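Local coordinates for polysaccharide biosynthesis protein CapD (Bacillus thuringiensis HD-771, PDB 6BWC) that probably catalyses the NADP-dependent dehydration of UDP-N-acetylglucosamine, a step required for making CMP-pseudaminic acid, at residues Val125-Ile133 against Lys143-Thr151; Ile228-Leu236 against Ser316-Leu327. The protein carries 2 engineered substitutions. All coordinates share one frame; numbering follows the deposited sequence.

In the fold
Contact 1 and contact 2 are about 23 Å apart between centres, though their nearest atoms approach to about 4 Å without touching. Both reach the same mixed Rossmann sheet: contact 1 lies on strand 123-129, while segment 228-236 starts on strand 226-229 but makes contact 2 from Met-231 onwards. Strand 163-169 lies between the two in sheet order. Contact 1, about 11 Å from the chain centre, is buried beside the bound NADP and sugar nucleotide: Lys-143 grips the NADP ribose, while the hydroxyl of Ser-129 hydrogen-bonds O4' of the sugar nucleotide. Contact 2, about 18 Å from the chain centre, ties segment 316-327 to strand 233-235. It meets the nucleotide site at Leu-236, which touches the uridine ribose.

Contact 1 (Val125-Ile133 against Lys143-Thr151); sequences VFTSSNAAI and KLTAERLIT. Engineered in segment 125-133: Asn-130 (natural residue Asp), Ala-131 (natural residue Lys). With NAP (NADP nicotinamide-adenine-dinucleotide phosphate), chain N.
In the beta-alpha-beta unit of this Rossmann fold, the end of strand 123-129 packs on helix 138-156, and the two meet where Lys-143, the lysine of the YxxxK motif of short-chain dehydrogenases, crosses the strand to Thr-127. The short axes approach to 8.3 Å at 146°, running in roughly opposite directions. Lys-143 NZ donates to Thr-127 O over 3.1 Å, in the carbonyl plane, and also to O3D of the NADP ribose at 3.1 Å, with a weaker bond to O2D. The ammonium group therefore joins strand end and cofactor. Tyr-139, the motif tyrosine, hydrogen-bonds the cofactor as well.

The Phe-126 ring extends towards the helix because CG stands opposite the backbone N (chi1 177°). It meets its neighbours obliquely: the rim atom CZ reaches Ala-146 CB at 3.3 Å, while CB rests against Ile-150 CG1 at 3.7 Å. The ring of His-84 meets Phe-126 from an adjacent strand.

Towards the C-terminal end of the strand, Glu-147 meets Ser-128. Ser-128 OG lies 2.9 Å from Glu-147 OE2 and 3.2 Å from Ser-129 O, two acceptors for one proton; Glu-147 OE1 forms a salt bridge with Arg-168. Ser-129 OG, hydrogen-bonded to O4' of the bound sugar nucleotide, also closes an ST turn, accepting from the backbone N of the engineered Ala-131 at 2.8 Å, with an N-H...O angle of 169°.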
loop_
_atom_site.group_PDB
_atom_site.type_symbol
_atom_site.label_atom_id
_atom_site.label_comp_id
_atom_site.label_asym_id
_atom_site.label_seq_id
_atom_site.Cartn_x
_atom_site.Cartn_y
_atom_site.Cartn_z
ATOM N N VAL C 125 -2.193 6.488 -26.795
ATOM C CA VAL C 125 -0.943 6.397 -27.549
ATOM C C VAL C 125 0.210 6.471 -26.572
ATOM O O VAL C 125 0.385 7.485 -25.910
ATOM C CB VAL C 125 -0.827 7.522 -28.582
ATOM C CG1 VAL C 125 0.570 7.560 -29.195
ATOM C CG2 VAL C 125 -1.888 7.327 -29.662
ATOM N N PHE C 126 0.960 5.382 -26.468
ATOM C CA PHE C 126 2.196 5.366 -25.709
ATOM C C PHE C 126 3.337 5.844 -26.614
ATOM O O PHE C 126 3.388 5.552 -27.829
ATOM C CB PHE C 126 2.496 3.966 -25.159
ATOM C CG PHE C 126 3.809 3.874 -24.419
ATOM C CD1 PHE C 126 4.054 4.685 -23.318
ATOM C CD2 PHE C 126 4.791 2.969 -24.807
ATOM C CE1 PHE C 126 5.253 4.621 -22.627
ATOM C CE2 PHE C 126 5.997 2.895 -24.126
ATOM C CZ PHE C 126 6.230 3.732 -23.040
ATOM N N THR C 127 4.263 6.553 -25.996
ATOM C CA THR C 127 5.358 7.170 -26.684
ATOM C C THR C 127 6.622 6.437 -26.235
ATOM O O THR C 127 7.170 6.710 -25.154
ATOM C CB THR C 127 5.320 8.666 -26.354
ATOM O OG1 THR C 127 4.507 9.316 -27.334
ATOM C CG2 THR C 127 6.633 9.278 -26.372
ATOM N N SER C 128 7.052 5.475 -27.062
ATOM C CA SER C 128 8.275 4.673 -26.810
ATOM C C SER C 128 9.438 5.323 -27.509
ATOM O O SER C 128 9.254 6.314 -28.219
ATOM C CB SER C 128 8.134 3.231 -27.325
ATOM O OG SER C 128 9.252 2.443 -26.956
ATOM N N SER C 129 10.627 4.753 -27.292
ATOM C CA SER C 129 11.853 5.100 -28.021
ATOM C C SER C 129 12.340 3.942 -28.894
ATOM O O SER C 129 11.982 2.788 -28.668
ATOM C CB SER C 129 12.955 5.443 -27.032
ATOM O OG SER C 129 14.212 5.489 -27.684
ATOM N N ASN C 130 13.196 4.252 -29.868
ATOM C CA ASN C 130 13.875 3.213 -30.621
ATOM C C ASN C 130 14.978 2.542 -29.766
ATOM O O ASN C 130 15.632 1.587 -30.190
ATOM C CB ASN C 130 14.263 3.685 -32.065
ATOM C CG ASN C 130 15.339 4.808 -32.146
ATOM O OD1 ASN C 130 15.323 5.599 -33.096
ATOM N ND2 ASN C 130 16.282 4.854 -31.216
ATOM N N ALA C 131 15.179 3.050 -28.552
ATOM C CA ALA C 131 16.011 2.387 -27.534
ATOM C C ALA C 131 15.494 1.025 -27.054
ATOM O O ALA C 131 16.248 0.223 -26.532
ATOM C CB ALA C 131 16.190 3.307 -26.331
ATOM N N ALA C 132 14.204 0.777 -27.225
ATOM C CA ALA C 132 13.594 -0.488 -26.833
ATOM C C ALA C 132 14.054 -1.682 -27.658
ATOM O O ALA C 132 13.681 -2.801 -27.330
ATOM C CB ALA C 132 12.072 -0.373 -26.934
ATOM N N ILE C 133 14.820 -1.456 -28.731
ATOM C CA ILE C 133 15.210 -2.515 -29.628
ATOM C C ILE C 133 16.574 -3.018 -29.213
ATOM O O ILE C 133 17.551 -2.293 -29.309
ATOM C CB ILE C 133 15.242 -2.048 -31.089
ATOM C CG1 ILE C 133 13.816 -1.843 -31.604
ATOM C CG2 ILE C 133 15.889 -3.098 -31.977
ATOM C CD1 ILE C 133 13.068 -0.723 -30.943
ATOM N N LYS C 143 11.475 0.685 -21.678
ATOM C CA LYS C 143 10.622 0.992 -22.828
ATOM C C LYS C 143 10.154 -0.284 -23.557
ATOM O O LYS C 143 8.978 -0.398 -23.945
ATOM C CB LYS C 143 11.286 1.996 -23.770
ATOM C CG LYS C 143 11.309 3.414 -23.187
ATOM C CD LYS C 143 9.914 4.006 -23.005
ATOM C CE LYS C 143 9.960 5.529 -23.153
ATOM N NZ LYS C 143 8.797 6.282 -22.595
ATOM N N LEU C 144 11.042 -1.256 -23.697
ATOM C CA LEU C 144 10.618 -2.565 -24.151
ATOM C C LEU C 144 9.475 -3.096 -23.293
ATOM O O LEU C 144 8.438 -3.534 -23.828
ATOM C CB LEU C 144 11.786 -3.548 -24.132
ATOM C CG LEU C 144 11.585 -4.923 -24.763
ATOM C CD1 LEU C 144 10.991 -4.826 -26.159
ATOM C CD2 LEU C 144 12.928 -5.613 -24.840
ATOM N N THR C 145 9.647 -3.027 -21.977
ATOM C CA THR C 145 8.619 -3.506 -21.047
ATOM C C THR C 145 7.315 -2.716 -21.175
ATOM O O THR C 145 6.248 -3.307 -21.300
ATOM C CB THR C 145 9.135 -3.505 -19.607
ATOM O OG1 THR C 145 10.081 -4.560 -19.467
ATOM C CG2 THR C 145 8.028 -3.726 -18.601
ATOM N N ALA C 146 7.400 -1.391 -21.167
ATOM C CA ALA C 146 6.228 -0.537 -21.437
ATOM C C ALA C 146 5.537 -0.912 -22.749
ATOM O O ALA C 146 4.389 -1.331 -22.722
ATOM C CB ALA C 146 6.615 0.924 -21.439
ATOM N N GLU C 147 6.249 -0.808 -23.881
ATOM C CA GLU C 147 5.797 -1.384 -25.164
ATOM C C GLU C 147 5.040 -2.701 -25.021
ATOM O O GLU C 147 3.977 -2.903 -25.644
ATOM C CB GLU C 147 6.988 -1.622 -26.088
ATOM C CG GLU C 147 7.438 -0.360 -26.822
ATOM C CD GLU C 147 8.076 -0.633 -28.167
ATOM O OE1 GLU C 147 7.557 -1.493 -28.905
ATOM O OE2 GLU C 147 9.075 0.036 -28.485
ATOM N N ARG C 148 5.607 -3.579 -24.192
ATOM C CA ARG C 148 5.001 -4.876 -23.891
ATOM C C ARG C 148 3.704 -4.825 -23.097
ATOM O O ARG C 148 2.759 -5.554 -23.430
ATOM C CB ARG C 148 6.014 -5.812 -23.214
ATOM C CG ARG C 148 6.538 -6.918 -24.106
ATOM C CD ARG C 148 6.847 -6.470 -25.525
ATOM N NE ARG C 148 7.854 -7.343 -26.118
ATOM C CZ ARG C 148 8.590 -7.042 -27.185
ATOM N NH1 ARG C 148 9.509 -7.900 -27.619
ATOM N NH2 ARG C 148 8.426 -5.885 -27.820
ATOM N N LEU C 149 3.662 -3.998 -22.055
ATOM C CA LEU C 149 2.403 -3.716 -21.342
ATOM C C LEU C 149 1.293 -3.227 -22.285
ATOM O O LEU C 149 0.140 -3.616 -22.181
ATOM C CB LEU C 149 2.611 -2.633 -20.299
ATOM C CG LEU C 149 2.932 -2.959 -18.862
ATOM C CD1 LEU C 149 3.564 -4.320 -18.657
ATOM C CD2 LEU C 149 3.846 -1.853 -18.354
ATOM N N ILE C 150 1.656 -2.355 -23.202
ATOM C CA ILE C 150 0.705 -1.798 -24.154
ATOM C C ILE C 150 0.068 -2.866 -25.046
ATOM O O ILE C 150 -1.147 -2.872 -25.189
ATOM C CB ILE C 150 1.370 -0.661 -24.979
ATOM C CG1 ILE C 150 1.625 0.562 -24.062
ATOM C CG2 ILE C 150 0.532 -0.282 -26.208
ATOM C CD1 ILE C 150 0.374 1.342 -23.649
ATOM N N THR C 151 0.876 -3.754 -25.620
ATOM C CA THR C 151 0.352 -4.828 -26.475
ATOM C C THR C 151 -0.536 -5.810 -25.717
ATOM O O THR C 151 -1.584 -6.219 -26.228
ATOM C CB THR C 151 1.472 -5.668 -27.115
ATOM O OG1 THR C 151 2.595 -4.842 -27.444
ATOM C CG2 THR C 151 0.964 -6.348 -28.363
HETATM P PA NAP N . 10.410 15.784 -21.390
HETATM O O1A NAP N . 10.605 17.143 -22.000
HETATM O O2A NAP N . 11.297 15.437 -20.243
HETATM O O5B NAP N . 8.887 15.587 -20.965
HETATM C C5B NAP N . 8.564 14.750 -19.852
HETATM C C4B NAP N . 7.159 15.083 -19.360
HETATM O O4B NAP N . 6.683 14.162 -18.381
HETATM C C3B NAP N . 7.159 16.419 -18.668
HETATM O O3B NAP N . 5.865 16.958 -18.927
HETATM C C2B NAP N . 7.373 16.057 -17.221
HETATM O O2B NAP N . 6.971 17.149 -16.421
HETATM C C1B NAP N . 6.522 14.791 -17.104
HETATM N N9A NAP N . 6.823 13.763 -16.050
HETATM C C8A NAP N . 8.004 13.180 -15.691
HETATM N N7A NAP N . 7.840 12.248 -14.692
HETATM C C5A NAP N . 6.526 12.223 -14.406
HETATM C C6A NAP N . 5.625 11.506 -13.470
HETATM N N6A NAP N . 6.084 10.590 -12.605
HETATM N N1A NAP N . 4.311 11.780 -13.502
HETATM C C2A NAP N . 3.785 12.689 -14.342
HETATM N N3A NAP N . 4.531 13.386 -15.213
HETATM C C4A NAP N . 5.873 13.208 -15.299
HETATM O O3 NAP N . 10.509 14.601 -22.484
HETATM P PN NAP N . 10.175 14.675 -24.068
HETATM O O1N NAP N . 8.956 15.542 -24.353
HETATM O O2N NAP N . 11.456 14.890 -24.813
HETATM O O5D NAP N . 9.836 13.153 -24.382
HETATM C C5D NAP N . 8.518 12.698 -24.204
HETATM C C4D NAP N . 8.450 11.192 -24.431
HETATM O O4D NAP N . 9.139 10.901 -25.654
HETATM C C3D NAP N . 9.052 10.269 -23.356
HETATM O O3D NAP N . 8.114 9.227 -23.076
HETATM C C2D NAP N . 10.305 9.695 -23.974
HETATM O O2D NAP N . 10.565 8.352 -23.552
HETATM C C1D NAP N . 9.979 9.756 -25.467
HETATM N N1N NAP N . 11.146 9.854 -26.352
HETATM C C2N NAP N . 11.803 11.024 -26.412
HETATM C C3N NAP N . 12.911 11.233 -27.212
HETATM C C7N NAP N . 13.656 12.522 -27.249
HETATM O O7N NAP N . 14.731 12.553 -27.851
HETATM N N7N NAP N . 13.202 13.615 -26.628
HETATM C C4N NAP N . 13.380 10.129 -28.086
HETATM C C5N NAP N . 12.598 8.896 -27.936
HETATM C C6N NAP N . 11.500 8.808 -27.098
HETATM P P2B NAP N . 7.422 17.277 -14.879
HETATM O O1X NAP N . 7.005 18.713 -14.624
HETATM O O2X NAP N . 6.547 16.313 -14.106
HETATM O O3X NAP N . 8.937 16.968 -14.820
#

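Contact 2 (Ile228-Leu236 against Ser316-Leu327); sequences ILKMPVISL and SDNQNAISKEEL. With UD1 (uridine-diphosphate-N-acetylglucosamine), chain O.
Ile-322 swings CG1 between its own backbone N and carbonyl carbon (chi1 64°), and beyond that its chain is extended, which carries CD1 across to Ile-234. On the other side, Ile-234 sets CG1 opposite its carbonyl carbon (chi1 -74°) and also runs out extended, so that the two isoleucines meet at a slant, with Ile-234 CG1 3.8 Å from Ile-322 CD1. The same reach takes Ile-234 CD1 to 3.7 Å from Leu-327 CD1, in the first turn of helix 324-333, where the two side chains cross at about a right angle. The other branch of Ile-322, CG2, rests 3.8 Å from Pro-232 CB.

Val-233 turns towards the late segment from the start of strand 233-235. Its CG2 methyl packs on Ser-316 CB at 3.8 Å, and CG1 lies 4.1 Å from Ala-321 CB. Between these apolar contacts runs a polar one: Ile-322 N donates to Val-233 O over 3.2 Å with an N-H...O angle of 164°, the donor tilted out of the carbonyl plane. The backbone at Pro-232 and Ile-234 is hydrogen-bonded to Met-204 and Arg-202 of strand 201-205.

Helix starts sit on both segments. Ser-235 is the N-cap of helix 236-251, its hydroxyl accepting from Asp-238 N. Ser-323 and Glu-326 form a capping box at helix 324-333: Glu-326 N donates weakly to Ser-323 OG and Ser-323 N donates weakly to Glu-326 OE1, with Ser-323 OG to Glu-326 OE1 (3.1 Å) as an extra link. Leu-236, just past the strand, packs CD2 against the uridine ribose.

The chemistry implies a mostly apolar attachment, with one backbone hydrogen bond, nearly straight at the hydrogen, that helps set where segment 316-327 lies along the edge strand, and the capping box marking the start of its helix.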
loop_
_atom_site.group_PDB
_atom_site.type_symbol
_atom_site.label_atom_id
_atom_site.label_comp_id
_atom_site.label_asym_id
_atom_site.label_seq_id
_atom_site.Cartn_x
_atom_site.Cartn_y
_atom_site.Cartn_z
ATOM N N ILE C 228 6.521 3.677 -36.646
ATOM C CA ILE C 228 7.876 4.267 -36.670
ATOM C C ILE C 228 8.109 5.039 -37.969
ATOM O O ILE C 228 7.759 4.595 -39.055
ATOM C CB ILE C 228 9.019 3.233 -36.545
ATOM C CG1 ILE C 228 8.702 2.166 -35.504
ATOM C CG2 ILE C 228 10.349 3.932 -36.241
ATOM C CD1 ILE C 228 8.076 0.925 -36.094
ATOM N N LEU C 229 8.760 6.180 -37.826
ATOM C CA LEU C 229 8.902 7.141 -38.897
ATOM C C LEU C 229 10.212 6.882 -39.598
ATOM O O LEU C 229 11.185 6.514 -38.944
ATOM C CB LEU C 229 8.896 8.538 -38.288
ATOM C CG LEU C 229 8.538 9.712 -39.194
ATOM C CD1 LEU C 229 7.093 9.636 -39.712
ATOM C CD2 LEU C 229 8.770 11.018 -38.424
ATOM N N LYS C 230 10.247 7.049 -40.920
ATOM C CA LYS C 230 11.507 6.897 -41.663
ATOM C C LYS C 230 12.295 8.133 -41.285
ATOM O O LYS C 230 11.856 9.243 -41.553
ATOM C CB LYS C 230 11.324 6.852 -43.180
ATOM C CG LYS C 230 10.214 5.961 -43.710
ATOM C CD LYS C 230 10.698 4.826 -44.607
ATOM C CE LYS C 230 9.696 4.583 -45.725
ATOM N NZ LYS C 230 9.594 3.175 -46.154
ATOM N N MET C 231 13.430 7.952 -40.628
ATOM C CA MET C 231 14.186 9.084 -40.136
ATOM C C MET C 231 15.602 9.063 -40.671
ATOM O O MET C 231 16.168 8.015 -40.946
ATOM C CB MET C 231 14.214 9.095 -38.611
ATOM C CG MET C 231 12.843 9.217 -37.936
ATOM S SD MET C 231 12.670 8.145 -36.487
ATOM C CE MET C 231 13.998 8.861 -35.570
ATOM N N PRO C 232 16.183 10.241 -40.828
ATOM C CA PRO C 232 17.544 10.347 -41.296
ATOM C C PRO C 232 18.570 10.075 -40.197
ATOM O O PRO C 232 18.385 10.485 -39.042
ATOM C CB PRO C 232 17.623 11.804 -41.730
ATOM C CG PRO C 232 16.685 12.500 -40.797
ATOM C CD PRO C 232 15.543 11.560 -40.678
ATOM N N VAL C 233 19.663 9.415 -40.588
ATOM C CA VAL C 233 20.798 9.124 -39.697
ATOM C C VAL C 233 21.680 10.342 -39.552
ATOM O O VAL C 233 21.870 11.097 -40.499
ATOM C CB VAL C 233 21.612 7.923 -40.203
ATOM C CG1 VAL C 233 23.037 7.893 -39.661
ATOM C CG2 VAL C 233 20.885 6.654 -39.825
ATOM N N ILE C 234 22.199 10.534 -38.342
ATOM C CA ILE C 234 23.128 11.608 -38.089
ATOM C C ILE C 234 24.360 11.081 -37.399
ATOM O O ILE C 234 24.271 10.288 -36.461
ATOM C CB ILE C 234 22.464 12.729 -37.318
ATOM C CG1 ILE C 234 21.547 13.457 -38.310
ATOM C CG2 ILE C 234 23.502 13.661 -36.698
ATOM C CD1 ILE C 234 20.662 14.515 -37.701
ATOM N N SER C 235 25.509 11.516 -37.927
ATOM C CA SER C 235 26.798 11.268 -37.322
ATOM C C SER C 235 26.992 12.306 -36.235
ATOM O O SER C 235 26.593 13.465 -36.381
ATOM C CB SER C 235 27.920 11.362 -38.353
ATOM O OG SER C 235 29.145 11.757 -37.740
ATOM N N LEU C 236 27.599 11.879 -35.138
ATOM C CA LEU C 236 27.884 12.779 -34.035
ATOM C C LEU C 236 29.137 13.572 -34.342
ATOM O O LEU C 236 29.343 14.636 -33.761
ATOM C CB LEU C 236 28.059 11.992 -32.731
ATOM C CG LEU C 236 28.320 12.801 -31.458
ATOM C CD1 LEU C 236 27.247 13.865 -31.261
ATOM C CD2 LEU C 236 28.388 11.869 -30.270
ATOM N N SER C 316 21.194 2.608 -37.491
ATOM C CA SER C 316 21.820 3.912 -37.763
ATOM C C SER C 316 23.284 3.852 -38.271
ATOM O O SER C 316 23.728 4.790 -38.955
ATOM C CB SER C 316 21.704 4.864 -36.538
ATOM O OG SER C 316 22.687 4.671 -35.534
ATOM N N ASP C 317 24.024 2.786 -37.931
ATOM C CA ASP C 317 25.326 2.514 -38.574
ATOM C C ASP C 317 25.215 1.787 -39.941
ATOM O O ASP C 317 26.231 1.662 -40.647
ATOM C CB ASP C 317 26.317 1.786 -37.631
ATOM C CG ASP C 317 25.851 0.375 -37.184
ATOM O OD1 ASP C 317 26.606 -0.261 -36.418
ATOM O OD2 ASP C 317 24.756 -0.105 -37.543
ATOM N N ASN C 318 23.999 1.349 -40.308
ATOM C CA ASN C 318 23.723 0.538 -41.503
ATOM C C ASN C 318 22.904 1.288 -42.548
ATOM O O ASN C 318 22.216 0.676 -43.376
ATOM C CB ASN C 318 22.961 -0.723 -41.081
ATOM C CG ASN C 318 22.793 -1.727 -42.212
ATOM O OD1 ASN C 318 23.769 -2.140 -42.838
ATOM N ND2 ASN C 318 21.555 -2.125 -42.483
ATOM N N GLN C 319 22.989 2.618 -42.491
ATOM C CA GLN C 319 22.301 3.531 -43.423
ATOM C C GLN C 319 23.075 4.854 -43.470
ATOM O O GLN C 319 23.535 5.364 -42.433
ATOM C CB GLN C 319 20.846 3.756 -42.980
ATOM C CG GLN C 319 20.133 5.001 -43.513
ATOM C CD GLN C 319 18.901 5.369 -42.685
ATOM O OE1 GLN C 319 18.608 6.558 -42.446
ATOM N NE2 GLN C 319 18.163 4.349 -42.242
ATOM N N ASN C 320 23.175 5.415 -44.671
ATOM C CA ASN C 320 23.967 6.616 -44.911
ATOM C C ASN C 320 23.470 7.839 -44.166
ATOM O O ASN C 320 22.284 8.167 -44.178
ATOM C CB ASN C 320 24.053 6.884 -46.416
ATOM C CG ASN C 320 24.889 5.835 -47.123
ATOM O OD1 ASN C 320 25.858 5.349 -46.560
ATOM N ND2 ASN C 320 24.506 5.453 -48.324
ATOM N N ALA C 321 24.393 8.497 -43.484
ATOM C CA ALA C 321 24.092 9.753 -42.856
ATOM C C ALA C 321 23.637 10.753 -43.904
ATOM O O ALA C 321 23.797 10.547 -45.110
ATOM C CB ALA C 321 25.306 10.301 -42.104
ATOM N N ILE C 322 23.037 11.828 -43.417
ATOM C CA ILE C 322 22.962 13.063 -44.174
ATOM C C ILE C 322 24.378 13.627 -44.202
ATOM O O ILE C 322 25.210 13.250 -43.379
ATOM C CB ILE C 322 21.962 14.066 -43.553
ATOM C CG1 ILE C 322 22.405 14.530 -42.154
ATOM C CG2 ILE C 322 20.564 13.444 -43.496
ATOM C CD1 ILE C 322 21.486 15.561 -41.529
ATOM N N SER C 323 24.656 14.511 -45.151
ATOM C CA SER C 323 25.931 15.232 -45.173
ATOM C C SER C 323 25.958 16.251 -44.034
ATOM O O SER C 323 24.899 16.644 -43.533
ATOM C CB SER C 323 26.103 15.956 -46.513
ATOM O OG SER C 323 24.979 16.775 -46.816
ATOM N N LYS C 324 27.161 16.660 -43.624
ATOM C CA LYS C 324 27.363 17.858 -42.767
ATOM C C LYS C 324 26.470 19.029 -43.103
ATOM O O LYS C 324 25.894 19.649 -42.221
ATOM C CB LYS C 324 28.780 18.410 -42.909
ATOM C CG LYS C 324 29.752 17.999 -41.828
ATOM C CD LYS C 324 30.894 18.991 -41.741
ATOM C CE LYS C 324 30.479 20.199 -40.924
ATOM N NZ LYS C 324 31.544 21.227 -40.936
ATOM N N GLU C 325 26.409 19.349 -44.389
ATOM C CA GLU C 325 25.765 20.563 -44.847
ATOM C C GLU C 325 24.244 20.461 -44.718
ATOM O O GLU C 325 23.594 21.441 -44.323
ATOM C CB GLU C 325 26.202 20.900 -46.286
ATOM C CG GLU C 325 26.073 22.379 -46.659
ATOM C CD GLU C 325 26.991 23.306 -45.847
ATOM O OE1 GLU C 325 28.089 22.860 -45.419
ATOM O OE2 GLU C 325 26.604 24.485 -45.631
ATOM N N GLU C 326 23.685 19.289 -45.031
ATOM C CA GLU C 326 22.249 19.028 -44.786
ATOM C C GLU C 326 21.901 19.116 -43.307
ATOM O O GLU C 326 20.828 19.610 -42.952
ATOM C CB GLU C 326 21.814 17.657 -45.311
ATOM C CG GLU C 326 21.701 17.571 -46.819
ATOM C CD GLU C 326 21.381 16.167 -47.274
ATOM O OE1 GLU C 326 22.344 15.412 -47.550
ATOM O OE2 GLU C 326 20.173 15.813 -47.321
ATOM N N LEU C 327 22.799 18.629 -42.459
ATOM C CA LEU C 327 22.602 18.710 -41.025
ATOM C C LEU C 327 22.498 20.155 -40.590
ATOM O O LEU C 327 21.510 20.537 -39.985
ATOM C CB LEU C 327 23.752 18.026 -40.284
ATOM C CG LEU C 327 23.749 18.067 -38.751
ATOM C CD1 LEU C 327 22.367 17.815 -38.145
ATOM C CD2 LEU C 327 24.771 17.048 -38.259
HETATM C "C1'" UD1 O . 17.627 10.498 -26.732
HETATM C "C2'" UD1 O . 16.515 10.380 -25.704
HETATM C "C3'" UD1 O . 16.157 8.921 -25.426
HETATM C "C4'" UD1 O . 15.937 8.131 -26.714
HETATM C "C5'" UD1 O . 16.966 8.471 -27.810
HETATM C "C6'" UD1 O . 16.486 7.929 -29.162
HETATM C "C7'" UD1 O . 16.786 12.343 -24.243
HETATM C "C8'" UD1 O . 17.476 12.874 -23.003
HETATM N "N2'" UD1 O . 16.897 11.029 -24.463
HETATM O "O1'" UD1 O . 18.773 9.791 -26.283
HETATM O "O3'" UD1 O . 14.982 8.885 -24.591
HETATM O "O4'" UD1 O . 15.980 6.739 -26.459
HETATM O "O5'" UD1 O . 17.208 9.890 -27.919
HETATM O "O6'" UD1 O . 17.572 7.424 -29.945
HETATM O "O7'" UD1 O . 16.216 13.117 -25.011
HETATM N N1 UD1 O . 26.573 13.214 -26.110
HETATM C C2 UD1 O . 27.827 13.889 -26.022
HETATM N N3 UD1 O . 28.093 14.661 -24.955
HETATM C C4 UD1 O . 27.203 14.817 -23.955
HETATM C C5 UD1 O . 25.979 14.198 -24.009
HETATM C C6 UD1 O . 25.673 13.409 -25.108
HETATM O O2 UD1 O . 28.697 13.769 -26.903
HETATM O O4 UD1 O . 27.451 15.537 -22.975
HETATM C C1B UD1 O . 26.250 12.336 -27.256
HETATM C C2B UD1 O . 25.660 10.972 -26.893
HETATM O "O2'" UD1 O . 26.663 9.993 -26.659
HETATM C C3B UD1 O . 24.751 10.641 -28.061
HETATM C C4B UD1 O . 24.315 12.014 -28.527
HETATM O O4B UD1 O . 25.247 12.965 -28.014
HETATM O O3B UD1 O . 25.395 9.990 -29.161
HETATM C C5B UD1 O . 22.916 12.391 -28.068
HETATM O O5B UD1 O . 22.767 12.474 -26.642
HETATM P PA UD1 O . 21.322 12.967 -26.143
HETATM O O1A UD1 O . 21.302 13.337 -24.680
HETATM O O2A UD1 O . 20.717 13.982 -27.119
HETATM O O3A UD1 O . 20.294 11.769 -26.484
HETATM P PB UD1 O . 20.357 10.152 -26.521
HETATM O O1B UD1 O . 21.054 9.636 -25.279
HETATM O O2B UD1 O . 20.799 9.559 -27.854
#